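Long-range contacts in takeout-like protein 1 (Epiphyas postvittana, PDB 4G0S), which probably binds small hydrophobic ligands in its interior, as the related juvenile hormone binding proteins do, and here holds myristic acid: residues A[3-8]-A[21-26]; A[8-13]-A[76-81]; A[15-20]-A[69-74]; A[32-37]-A[206-211]. All coordinates share one frame; numbering follows the deposited sequence.

Contact 1 (A[3-8]-A[21-26]); sequences LPVEKC and QQALPT. With MYR (myristic acid), chain C.
Leu3 lays its branch point and CD2 over the methyl of Ala23: CD2 comes to 3.7 Å from Ala23 CB, and CG is almost as near. Its other branch, CD1, runs past Thr26 CG2 in the opposite direction at 4.1 Å. Val5 reaches the same alanine from further along the irregular N-terminal segment. With chi1 at 52°, CG1 sits between the backbone N and the carbonyl carbon, and this branch meets Ala23 CB at 3.9 Å. One small methyl on the helix is thus shared by two branched residues, two positions apart in sequence.

Between them Pro4 is the centre of an inverse gamma turn, its ring exposed and its CD 4.0 Å from Thr26 OG1. The amide of Gln22 stands near the Pro4 carbonyl, but NE2 to Pro4 O is 3.6 Å and no hydrogen bond joins the segments, so the contact rests on apolar packing.

Both segments also touch the ligand. The backbone N of Cys8 donates to O1 of the myristic acid over 3.1 Å at an N-H...O angle of 160°, and Leu24, on the far side of the helix from Leu3, brings CD1 to 3.4 Å from the chain atom C13. An N-terminal segment laid along helix 13-27, joined to it by the Cys8-Cys15 disulfide, is consistent with one end of the ligand tunnel of the takeout and juvenile hormone binding protein fold.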
# COMPACT_ATOMS: atom_id res chain seq x y z
N LEU A 3 16.40 8.06 -12.36
CA LEU A 3 16.60 7.15 -11.21
C LEU A 3 18.08 6.73 -11.00
O LEU A 3 18.72 6.24 -11.93
CB LEU A 3 15.71 5.92 -11.43
CG LEU A 3 14.75 5.35 -10.39
CD1 LEU A 3 13.49 6.20 -10.14
CD2 LEU A 3 14.33 3.96 -10.87
N PRO A 4 18.62 6.90 -9.77
CA PRO A 4 20.06 6.62 -9.65
C PRO A 4 20.36 5.15 -9.27
O PRO A 4 20.83 4.86 -8.16
CB PRO A 4 20.53 7.62 -8.57
CG PRO A 4 19.27 8.14 -7.90
CD PRO A 4 18.08 7.42 -8.50
N VAL A 5 20.07 4.24 -10.20
CA VAL A 5 20.32 2.81 -9.98
C VAL A 5 20.91 2.10 -11.20
O VAL A 5 20.50 2.34 -12.35
CB VAL A 5 19.08 2.06 -9.39
CG1 VAL A 5 17.81 2.29 -10.21
CG2 VAL A 5 19.38 0.57 -9.26
N GLU A 6 21.89 1.22 -10.93
CA GLU A 6 22.63 0.50 -11.97
C GLU A 6 21.86 -0.74 -12.46
O GLU A 6 20.90 -1.19 -11.80
CB GLU A 6 24.07 0.18 -11.51
CG GLU A 6 25.14 0.17 -12.61
CD GLU A 6 24.68 0.81 -13.93
OE1 GLU A 6 24.64 2.05 -14.02
OE2 GLU A 6 24.37 0.05 -14.88
N LYS A 7 22.26 -1.28 -13.62
CA LYS A 7 21.48 -2.30 -14.33
C LYS A 7 21.67 -3.74 -13.83
O LYS A 7 22.78 -4.21 -13.67
CB LYS A 7 21.74 -2.19 -15.85
CG LYS A 7 20.97 -1.04 -16.51
CD LYS A 7 21.51 -0.66 -17.89
CE LYS A 7 20.75 -1.36 -18.99
NZ LYS A 7 20.76 -0.56 -20.25
N CYS A 8 20.55 -4.44 -13.60
CA CYS A 8 20.56 -5.82 -13.10
C CYS A 8 20.22 -6.87 -14.17
O CYS A 8 19.72 -6.54 -15.25
CB CYS A 8 19.55 -5.97 -11.94
SG CYS A 8 19.86 -5.02 -10.43
N GLN A 21 15.63 -0.93 -3.51
CA GLN A 21 15.92 -0.20 -2.28
C GLN A 21 16.42 1.20 -2.60
O GLN A 21 15.92 2.19 -2.08
CB GLN A 21 16.93 -0.95 -1.39
CG GLN A 21 16.98 -0.40 0.03
CD GLN A 21 15.68 -0.65 0.79
OE1 GLN A 21 15.41 -1.76 1.27
NE2 GLN A 21 14.87 0.40 0.92
N GLN A 22 17.41 1.27 -3.47
CA GLN A 22 18.13 2.49 -3.71
C GLN A 22 17.31 3.47 -4.57
O GLN A 22 17.58 4.66 -4.58
CB GLN A 22 19.43 2.15 -4.40
CG GLN A 22 20.66 2.81 -3.79
CD GLN A 22 21.71 3.12 -4.85
OE1 GLN A 22 22.37 4.17 -4.79
NE2 GLN A 22 21.83 2.24 -5.85
N ALA A 23 16.32 2.95 -5.29
CA ALA A 23 15.51 3.76 -6.21
C ALA A 23 14.29 4.37 -5.53
O ALA A 23 13.77 5.39 -6.00
CB ALA A 23 15.09 2.94 -7.43
N LEU A 24 13.86 3.76 -4.42
CA LEU A 24 12.64 4.17 -3.70
C LEU A 24 12.49 5.68 -3.40
O LEU A 24 11.53 6.27 -3.81
CB LEU A 24 12.43 3.31 -2.43
CG LEU A 24 11.04 3.21 -1.77
CD1 LEU A 24 9.93 3.20 -2.81
CD2 LEU A 24 10.94 1.97 -0.89
N PRO A 25 13.44 6.32 -2.69
CA PRO A 25 13.12 7.70 -2.29
C PRO A 25 12.77 8.60 -3.47
O PRO A 25 11.85 9.41 -3.38
CB PRO A 25 14.40 8.17 -1.58
CG PRO A 25 15.47 7.21 -1.97
CD PRO A 25 14.76 5.90 -2.17
N THR A 26 13.49 8.42 -4.57
CA THR A 26 13.32 9.22 -5.78
C THR A 26 12.05 8.85 -6.51
O THR A 26 11.40 9.71 -7.11
CB THR A 26 14.50 9.01 -6.74
OG1 THR A 26 15.69 9.55 -6.15
CG2 THR A 26 14.25 9.69 -8.08
C1 MYR C . 16.99 -2.63 -13.46
O1 MYR C . 17.55 -3.69 -13.85
O2 MYR C . 17.51 -1.50 -13.61
C2 MYR C . 15.62 -2.69 -12.80
C3 MYR C . 15.46 -1.49 -11.86
C4 MYR C . 14.73 -1.87 -10.58
C5 MYR C . 13.77 -0.76 -10.16
C6 MYR C . 12.38 -0.97 -10.75
C7 MYR C . 11.42 0.05 -10.17
C8 MYR C . 10.32 -0.67 -9.39
C9 MYR C . 9.40 0.31 -8.67
C10 MYR C . 9.94 0.78 -7.32
C11 MYR C . 8.82 1.29 -6.41
C12 MYR C . 8.22 0.20 -5.53
C13 MYR C . 8.06 0.68 -4.09
C14 MYR C . 6.79 0.20 -3.45

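Contact 2 (A[8-13]-A[76-81]). With MYR (myristic acid), chain C.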
# COMPACT_ATOMS: atom_id res chain seq x y z
N CYS A 8 20.55 -4.44 -13.60
CA CYS A 8 20.56 -5.82 -13.10
C CYS A 8 20.22 -6.87 -14.17
O CYS A 8 19.72 -6.54 -15.25
CB CYS A 8 19.55 -5.97 -11.94
SG CYS A 8 19.86 -5.02 -10.43
N ASN A 9 20.48 -8.14 -13.87
CA ASN A 9 19.78 -9.24 -14.53
C ASN A 9 18.49 -9.33 -13.75
O ASN A 9 18.53 -9.34 -12.51
CB ASN A 9 20.51 -10.57 -14.38
CG ASN A 9 21.82 -10.63 -15.16
OD1 ASN A 9 22.01 -9.92 -16.15
ND2 ASN A 9 22.72 -11.50 -14.71
N LEU A 10 17.37 -9.38 -14.46
CA LEU A 10 16.04 -9.36 -13.84
C LEU A 10 15.80 -10.50 -12.86
O LEU A 10 15.08 -10.34 -11.89
CB LEU A 10 14.91 -9.28 -14.89
CG LEU A 10 14.86 -7.97 -15.71
CD1 LEU A 10 13.78 -8.01 -16.78
CD2 LEU A 10 14.78 -6.68 -14.87
N GLU A 11 16.45 -11.64 -13.10
CA GLU A 11 16.39 -12.78 -12.17
C GLU A 11 17.58 -12.85 -11.17
O GLU A 11 17.61 -13.75 -10.31
CB GLU A 11 16.23 -14.11 -12.94
CG GLU A 11 15.16 -14.11 -14.03
CD GLU A 11 14.80 -15.51 -14.51
OE1 GLU A 11 13.61 -15.79 -14.84
OE2 GLU A 11 15.72 -16.36 -14.52
N ASP A 12 18.56 -11.95 -11.27
CA ASP A 12 19.46 -11.69 -10.13
C ASP A 12 18.69 -10.96 -9.03
O ASP A 12 18.64 -9.72 -8.99
CB ASP A 12 20.75 -10.96 -10.53
CG ASP A 12 21.76 -10.80 -9.35
OD1 ASP A 12 21.43 -11.13 -8.19
OD2 ASP A 12 22.89 -10.33 -9.60
N SER A 13 18.12 -11.75 -8.13
CA SER A 13 17.27 -11.23 -7.07
C SER A 13 18.00 -10.52 -5.92
O SER A 13 17.35 -9.96 -5.05
CB SER A 13 16.28 -12.31 -6.56
OG SER A 13 16.64 -12.85 -5.31
N TRP A 76 11.81 -11.75 -9.58
CA TRP A 76 11.32 -11.63 -10.93
C TRP A 76 11.52 -12.92 -11.64
O TRP A 76 12.63 -13.45 -11.71
CB TRP A 76 12.06 -10.53 -11.63
CG TRP A 76 11.33 -9.93 -12.81
CD1 TRP A 76 10.83 -10.60 -13.94
CD2 TRP A 76 11.10 -8.51 -13.07
NE1 TRP A 76 10.28 -9.70 -14.83
CE2 TRP A 76 10.41 -8.43 -14.38
CE3 TRP A 76 11.34 -7.33 -12.36
CZ2 TRP A 76 9.99 -7.23 -14.92
CZ3 TRP A 76 10.92 -6.12 -12.92
CH2 TRP A 76 10.26 -6.07 -14.17
N ASP A 77 10.42 -13.45 -12.19
CA ASP A 77 10.43 -14.77 -12.83
C ASP A 77 9.97 -14.69 -14.29
O ASP A 77 8.80 -14.38 -14.58
CB ASP A 77 9.62 -15.74 -11.98
CG ASP A 77 9.58 -17.14 -12.55
OD1 ASP A 77 9.88 -17.35 -13.74
OD2 ASP A 77 9.19 -18.04 -11.80
N LEU A 78 10.92 -14.95 -15.19
CA LEU A 78 10.81 -14.62 -16.60
C LEU A 78 10.07 -15.66 -17.41
O LEU A 78 9.54 -15.34 -18.48
CB LEU A 78 12.17 -14.38 -17.23
CG LEU A 78 12.76 -13.01 -16.91
CD1 LEU A 78 14.26 -13.02 -17.15
CD2 LEU A 78 12.06 -11.94 -17.75
N LYS A 79 10.04 -16.88 -16.90
CA LYS A 79 9.29 -17.95 -17.52
C LYS A 79 7.82 -17.78 -17.16
O LYS A 79 6.95 -17.95 -18.00
CB LYS A 79 9.80 -19.33 -17.06
CG LYS A 79 9.12 -20.54 -17.72
CD LYS A 79 9.04 -20.45 -19.25
CE LYS A 79 7.59 -20.56 -19.71
NZ LYS A 79 7.43 -20.95 -21.14
N LYS A 80 7.58 -17.38 -15.90
CA LYS A 80 6.24 -17.22 -15.33
C LYS A 80 5.64 -15.86 -15.67
O LYS A 80 4.44 -15.64 -15.48
CB LYS A 80 6.31 -17.33 -13.80
CG LYS A 80 6.15 -18.73 -13.21
CD LYS A 80 5.81 -18.62 -11.72
CE LYS A 80 5.09 -19.86 -11.19
NZ LYS A 80 5.35 -20.11 -9.74
N LYS A 81 6.49 -14.97 -16.19
CA LYS A 81 6.21 -13.53 -16.30
C LYS A 81 5.39 -13.05 -15.10
O LYS A 81 4.28 -12.50 -15.21
CB LYS A 81 5.60 -13.18 -17.67
CG LYS A 81 6.60 -13.40 -18.81
CD LYS A 81 5.99 -13.19 -20.18
CE LYS A 81 6.61 -14.17 -21.18
NZ LYS A 81 5.55 -14.83 -21.96
C1 MYR C . 16.99 -2.63 -13.46
O1 MYR C . 17.55 -3.69 -13.85
O2 MYR C . 17.51 -1.50 -13.61
C2 MYR C . 15.62 -2.69 -12.80
C3 MYR C . 15.46 -1.49 -11.86
C4 MYR C . 14.73 -1.87 -10.58
C5 MYR C . 13.77 -0.76 -10.16
C6 MYR C . 12.38 -0.97 -10.75
C7 MYR C . 11.42 0.05 -10.17
C8 MYR C . 10.32 -0.67 -9.39
C9 MYR C . 9.40 0.31 -8.67
C10 MYR C . 9.94 0.78 -7.32
C11 MYR C . 8.82 1.29 -6.41
C12 MYR C . 8.22 0.20 -5.53
C13 MYR C . 8.06 0.68 -4.09
C14 MYR C . 6.79 0.20 -3.45
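A carboxylate from the loop before helix 13-27 takes up the backbone N-H of the first residue past strand 54-77: Leu78 N donates to Glu11 OE1 over 2.8 Å at 156°. The site lies where this strand of the long, curled antiparallel sheet of the takeout fold gives way to the turn leading into strand 82-100. OE1 accepts through its anti lone pair, the one directed away from the other oxygen. The glutamate chain is extended beyond CG (chi2 -165°), which carries the carboxylate across to Leu78; on the way CG passes 3.4 Å from Leu78 CD1. Asp77 OD1 lies 4.2 Å from Glu11 OE1, a like-charged neighbour that probably makes the spot less favourable for two full charges. That aspartate oxygen is engaged in an Asx motif, accepting from Lys80 N three residues on.

Leu10 supplies the apolar half. It belongs to a type I turn from Asn9 to Asp12, and its side chain lies beside Trp76, both pointing the same way. CB makes a CH-pi contact, 4.3 Å from the centroid of the five-membered ring and 13° off the normal, while CD1 lies over the same face nearer the rim. The indole N-H goes elsewhere, to Tyr129 OH on strand 113-133, a bond that should help to fix the rotation of the ring. At the root of the indole, Leu10 O lies 3.0 Å from Trp76 CB.

Contact 3 (A[15-20]-A[69-74]); sequences CMTSAF and AVIDNV. With MYR (myristic acid), chain C.
Val74 and Thr17 form the middle of this contact, with Phe20 and Ile71 next to them. Thr17 splits its branches between two tasks. OG1, anti to the carbonyl carbon, accepts the backbone N-H of Val74 over 3.0 Å at 144°; the same hydroxyl is hydrogen-bonded to Ser13 O one helical turn back, so it links the first turn of the helix to the strand. CG2, anti to the backbone N, faces the strand backbone and lies 3.6 Å from Ile71 O. That carbonyl precedes a classic beta bulge, in which Asp72 and Asn73 both face Asp86 of strand 82-100.

Val74 divides its methyls as well. CG1 meets Met16 CB at 3.6 Å. CG2 stands over the centre of the Phe20 ring, 3.6 Å from the centroid and only 8° off its normal, a CH-pi contact in which the two side chains cross at about a right angle. Helix 13-27 packs here against strand 54-77 of the curled sheet of the juvenile hormone binding protein fold, the short segments 15-20 and 70-74 running at 138° to each other with axes 6.7 Å apart at closest.

The opposite face of the Phe20 ring belongs to the ligand: the myristic acid atom C8 lies 3.8 Å from CZ, offset toward the rim. The ring is held between a strand methyl and the fatty chain, consistent with a place in the wall of the ligand tunnel. Met16, bent at chi2 and chi3, turns its CE to the same chain, 3.6 Å from C4. Ile71 CG1 packs on Phe20 CB at 3.9 Å.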
# COMPACT_ATOMS: atom_id res chain seq x y z
N CYS A 15 20.52 -8.18 -6.70
CA CYS A 15 20.68 -6.91 -7.42
C CYS A 15 19.34 -6.18 -7.48
O CYS A 15 19.27 -4.95 -7.31
CB CYS A 15 21.24 -7.17 -8.83
SG CYS A 15 21.65 -5.70 -9.80
N MET A 16 18.28 -6.93 -7.71
CA MET A 16 16.94 -6.33 -7.84
C MET A 16 16.39 -5.71 -6.55
O MET A 16 15.83 -4.61 -6.57
CB MET A 16 15.95 -7.34 -8.45
CG MET A 16 16.24 -7.71 -9.90
SD MET A 16 16.14 -6.41 -11.15
CE MET A 16 14.70 -5.49 -10.57
N THR A 17 16.62 -6.43 -5.43
CA THR A 17 16.25 -6.02 -4.07
C THR A 17 16.97 -4.71 -3.71
O THR A 17 16.36 -3.77 -3.20
CB THR A 17 16.57 -7.13 -3.03
OG1 THR A 17 15.85 -8.33 -3.35
CG2 THR A 17 16.18 -6.70 -1.62
N SER A 18 18.27 -4.67 -3.99
CA SER A 18 19.13 -3.54 -3.72
C SER A 18 18.88 -2.36 -4.65
O SER A 18 19.20 -1.24 -4.31
CB SER A 18 20.60 -3.99 -3.86
OG SER A 18 21.47 -2.89 -3.65
N ALA A 19 18.38 -2.64 -5.85
CA ALA A 19 18.04 -1.60 -6.84
C ALA A 19 16.70 -0.96 -6.48
O ALA A 19 16.54 0.25 -6.53
CB ALA A 19 17.97 -2.18 -8.25
N PHE A 20 15.72 -1.79 -6.14
CA PHE A 20 14.46 -1.28 -5.61
C PHE A 20 14.78 -0.42 -4.40
O PHE A 20 14.25 0.66 -4.26
CB PHE A 20 13.59 -2.42 -5.13
CG PHE A 20 12.69 -2.99 -6.16
CD1 PHE A 20 13.18 -3.42 -7.41
CD2 PHE A 20 11.34 -3.17 -5.87
CE1 PHE A 20 12.32 -3.99 -8.35
CE2 PHE A 20 10.48 -3.74 -6.81
CZ PHE A 20 10.98 -4.15 -8.05
N ALA A 69 10.04 2.64 3.58
CA ALA A 69 9.89 1.18 3.46
C ALA A 69 11.21 0.44 3.24
O ALA A 69 12.11 0.96 2.59
CB ALA A 69 8.90 0.83 2.35
N VAL A 70 11.30 -0.78 3.78
CA VAL A 70 12.46 -1.66 3.59
C VAL A 70 12.17 -2.85 2.66
O VAL A 70 11.46 -3.76 3.04
CB VAL A 70 13.07 -2.16 4.93
CG1 VAL A 70 14.26 -3.07 4.64
CG2 VAL A 70 13.51 -1.01 5.82
N ILE A 71 12.77 -2.86 1.48
CA ILE A 71 12.62 -4.00 0.56
C ILE A 71 13.38 -5.26 1.05
O ILE A 71 14.61 -5.25 1.24
CB ILE A 71 13.03 -3.68 -0.90
CG1 ILE A 71 12.73 -2.22 -1.32
CG2 ILE A 71 12.46 -4.73 -1.88
CD1 ILE A 71 11.27 -1.78 -1.36
N ASP A 72 12.63 -6.32 1.29
CA ASP A 72 13.18 -7.56 1.82
C ASP A 72 13.63 -8.49 0.70
O ASP A 72 14.72 -9.05 0.77
CB ASP A 72 12.13 -8.25 2.72
CG ASP A 72 11.76 -7.38 3.94
OD1 ASP A 72 12.69 -6.94 4.65
OD2 ASP A 72 10.53 -7.13 4.16
N ASN A 73 12.81 -8.63 -0.34
CA ASN A 73 13.17 -9.47 -1.51
C ASN A 73 12.37 -9.14 -2.79
O ASN A 73 11.16 -8.85 -2.75
CB ASN A 73 13.01 -10.96 -1.16
CG ASN A 73 13.33 -11.89 -2.31
OD1 ASN A 73 14.50 -12.17 -2.60
ND2 ASN A 73 12.28 -12.39 -2.96
N VAL A 74 13.06 -9.20 -3.92
CA VAL A 74 12.42 -9.10 -5.23
C VAL A 74 12.67 -10.43 -5.97
O VAL A 74 13.81 -10.92 -6.04
CB VAL A 74 12.95 -7.87 -6.01
CG1 VAL A 74 12.48 -7.87 -7.46
CG2 VAL A 74 12.54 -6.58 -5.32
C1 MYR C . 16.99 -2.63 -13.46
O1 MYR C . 17.55 -3.69 -13.85
O2 MYR C . 17.51 -1.50 -13.61
C2 MYR C . 15.62 -2.69 -12.80
C3 MYR C . 15.46 -1.49 -11.86
C4 MYR C . 14.73 -1.87 -10.58
C5 MYR C . 13.77 -0.76 -10.16
C6 MYR C . 12.38 -0.97 -10.75
C7 MYR C . 11.42 0.05 -10.17
C8 MYR C . 10.32 -0.67 -9.39
C9 MYR C . 9.40 0.31 -8.67
C10 MYR C . 9.94 0.78 -7.32
C11 MYR C . 8.82 1.29 -6.41
C12 MYR C . 8.22 0.20 -5.53
C13 MYR C . 8.06 0.68 -4.09
C14 MYR C . 6.79 0.20 -3.45

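Contact 4 (A[32-37]-A[206-211])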
# COMPACT_ATOMS: atom_id res chain seq x y z
N PRO A 32 6.81 13.08 -12.68
CA PRO A 32 5.63 13.48 -13.48
C PRO A 32 5.59 13.04 -14.97
O PRO A 32 4.51 12.83 -15.50
CB PRO A 32 5.57 15.00 -13.30
CG PRO A 32 6.94 15.39 -12.82
CD PRO A 32 7.43 14.23 -12.00
N ASP A 33 6.72 12.82 -15.63
CA ASP A 33 6.62 12.37 -17.05
C ASP A 33 6.54 10.86 -17.29
O ASP A 33 6.30 10.42 -18.42
CB ASP A 33 7.68 12.98 -17.92
CG ASP A 33 7.64 14.47 -17.84
OD1 ASP A 33 6.52 15.05 -17.97
OD2 ASP A 33 8.72 15.01 -17.60
N HIS A 34 6.74 10.09 -16.23
CA HIS A 34 6.38 8.69 -16.24
C HIS A 34 5.00 8.75 -15.62
O HIS A 34 4.35 9.79 -15.72
CB HIS A 34 7.49 7.92 -15.53
CG HIS A 34 8.87 8.31 -16.03
ND1 HIS A 34 9.49 7.67 -17.06
CD2 HIS A 34 9.69 9.39 -15.70
CE1 HIS A 34 10.67 8.29 -17.34
NE2 HIS A 34 10.80 9.33 -16.50
N GLY A 35 4.47 7.72 -15.00
CA GLY A 35 3.11 7.94 -14.48
C GLY A 35 3.06 8.22 -13.00
O GLY A 35 2.06 7.91 -12.33
N VAL A 36 4.16 8.77 -12.46
CA VAL A 36 4.44 8.54 -11.04
C VAL A 36 4.08 9.75 -10.17
O VAL A 36 4.83 10.72 -10.18
CB VAL A 36 5.89 8.02 -10.84
CG1 VAL A 36 6.22 7.75 -9.37
CG2 VAL A 36 6.10 6.76 -11.66
N GLU A 37 2.93 9.68 -9.46
CA GLU A 37 2.62 10.64 -8.39
C GLU A 37 3.52 10.49 -7.19
O GLU A 37 4.31 9.55 -7.06
CB GLU A 37 1.18 10.63 -7.84
CG GLU A 37 0.13 9.82 -8.52
CD GLU A 37 -0.54 8.97 -7.47
OE1 GLU A 37 -1.27 8.01 -7.79
OE2 GLU A 37 -0.30 9.29 -6.30
N LYS A 206 3.08 0.54 -12.77
CA LYS A 206 2.59 0.18 -14.10
C LYS A 206 2.83 1.29 -15.13
O LYS A 206 3.15 1.03 -16.29
CB LYS A 206 1.12 -0.20 -13.96
CG LYS A 206 0.24 -0.23 -15.19
CD LYS A 206 -1.03 -0.98 -14.81
CE LYS A 206 -2.10 -0.87 -15.91
NZ LYS A 206 -1.75 -1.54 -17.21
N HIS A 207 2.68 2.52 -14.65
CA HIS A 207 2.78 3.74 -15.45
C HIS A 207 4.20 3.96 -15.83
O HIS A 207 4.55 4.17 -17.02
CB HIS A 207 2.31 4.87 -14.57
CG HIS A 207 0.83 5.15 -14.67
ND1 HIS A 207 0.23 6.15 -13.99
CD2 HIS A 207 -0.18 4.55 -15.46
CE1 HIS A 207 -1.08 6.18 -14.28
NE2 HIS A 207 -1.33 5.20 -15.20
N PHE A 208 5.04 3.90 -14.81
CA PHE A 208 6.48 4.01 -14.94
C PHE A 208 6.94 3.12 -16.08
O PHE A 208 7.39 3.60 -17.09
CB PHE A 208 7.17 3.62 -13.63
CG PHE A 208 8.63 3.82 -13.68
CD1 PHE A 208 9.16 5.11 -13.76
CD2 PHE A 208 9.50 2.73 -13.74
CE1 PHE A 208 10.54 5.32 -13.87
CE2 PHE A 208 10.88 2.94 -13.82
CZ PHE A 208 11.40 4.24 -13.91
N LEU A 209 6.74 1.81 -15.92
CA LEU A 209 7.24 0.81 -16.86
C LEU A 209 6.50 0.73 -18.19
O LEU A 209 6.99 0.06 -19.09
CB LEU A 209 7.24 -0.58 -16.20
CG LEU A 209 7.90 -0.69 -14.83
CD1 LEU A 209 7.30 -1.85 -14.07
CD2 LEU A 209 9.42 -0.78 -14.94
N ALA A 210 5.31 1.35 -18.33
CA ALA A 210 4.75 1.54 -19.65
C ALA A 210 5.56 2.62 -20.40
O ALA A 210 5.65 2.57 -21.64
CB ALA A 210 3.25 1.90 -19.59
N LYS A 211 6.15 3.56 -19.64
CA LYS A 211 6.88 4.70 -20.17
C LYS A 211 8.38 4.39 -20.51
O LYS A 211 8.89 4.84 -21.52
CB LYS A 211 6.77 5.87 -19.17
CG LYS A 211 6.68 7.25 -19.81
CD LYS A 211 8.04 7.80 -20.21
CE LYS A 211 7.92 9.04 -21.10
NZ LYS A 211 6.84 9.97 -20.66
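Of the polar contacts, His207 gives its ND1 hydrogen to Gly35 O over 3.0 Å at 166°. The acceptor lies at the edge of the imidazole, in its plane, and the donor meets a lone pair in the carbonyl plane, with a C=O...ND1 angle of 110°. The bond should help to fix the turn of the imidazole against the loop. Helix and loop come close here: His207 CB is 3.2 Å from Gly35 CA, an approach possible because Gly35 has no side chain. A second polar approach, from the Lys211 ammonium to the carbonyl of Asp33, is modelled too short for its details to be trusted.

The loop 32-37, between helix 13-27 and strand 42-51, here rests on the last turns of helix 191-211, a long C-terminal helix of the takeout-type fold that also packs against strand 139-153.

Apolar and aromatic contacts centre on Phe208. His34 CB lies 3.7 Å from Phe208 CD1; the two rings are oblique, with planes at 47° and centroids 5.3 Å apart. With its CG anti to the backbone N, Phe208 points alongside His34, while Val36 CG2 meets Phe208 CB at 3.9 Å.

In the fold
From the N terminus, contact 1 closes the shortest loop, folding residues 3-8 back along the helix they lead into. Contact 2 starts from the end of that same segment, sharing Cys8, and reaches the end of strand 54-77; the two cross along the chain. Contact 3 falls wholly within the span closed by contact 2, crosses contact 1, and joins helix 13-27 to the same strand, with the Cys8-Cys15 disulfide linking all three. Contact 4 follows contact 1 in series but crosses contacts 2 and 3, tying the loop after the first helix to helix 191-211. Leu3 touches Phe208, bringing contacts 1 and 4 together, while contacts 1, 2 and 3 all touch the same myristic acid.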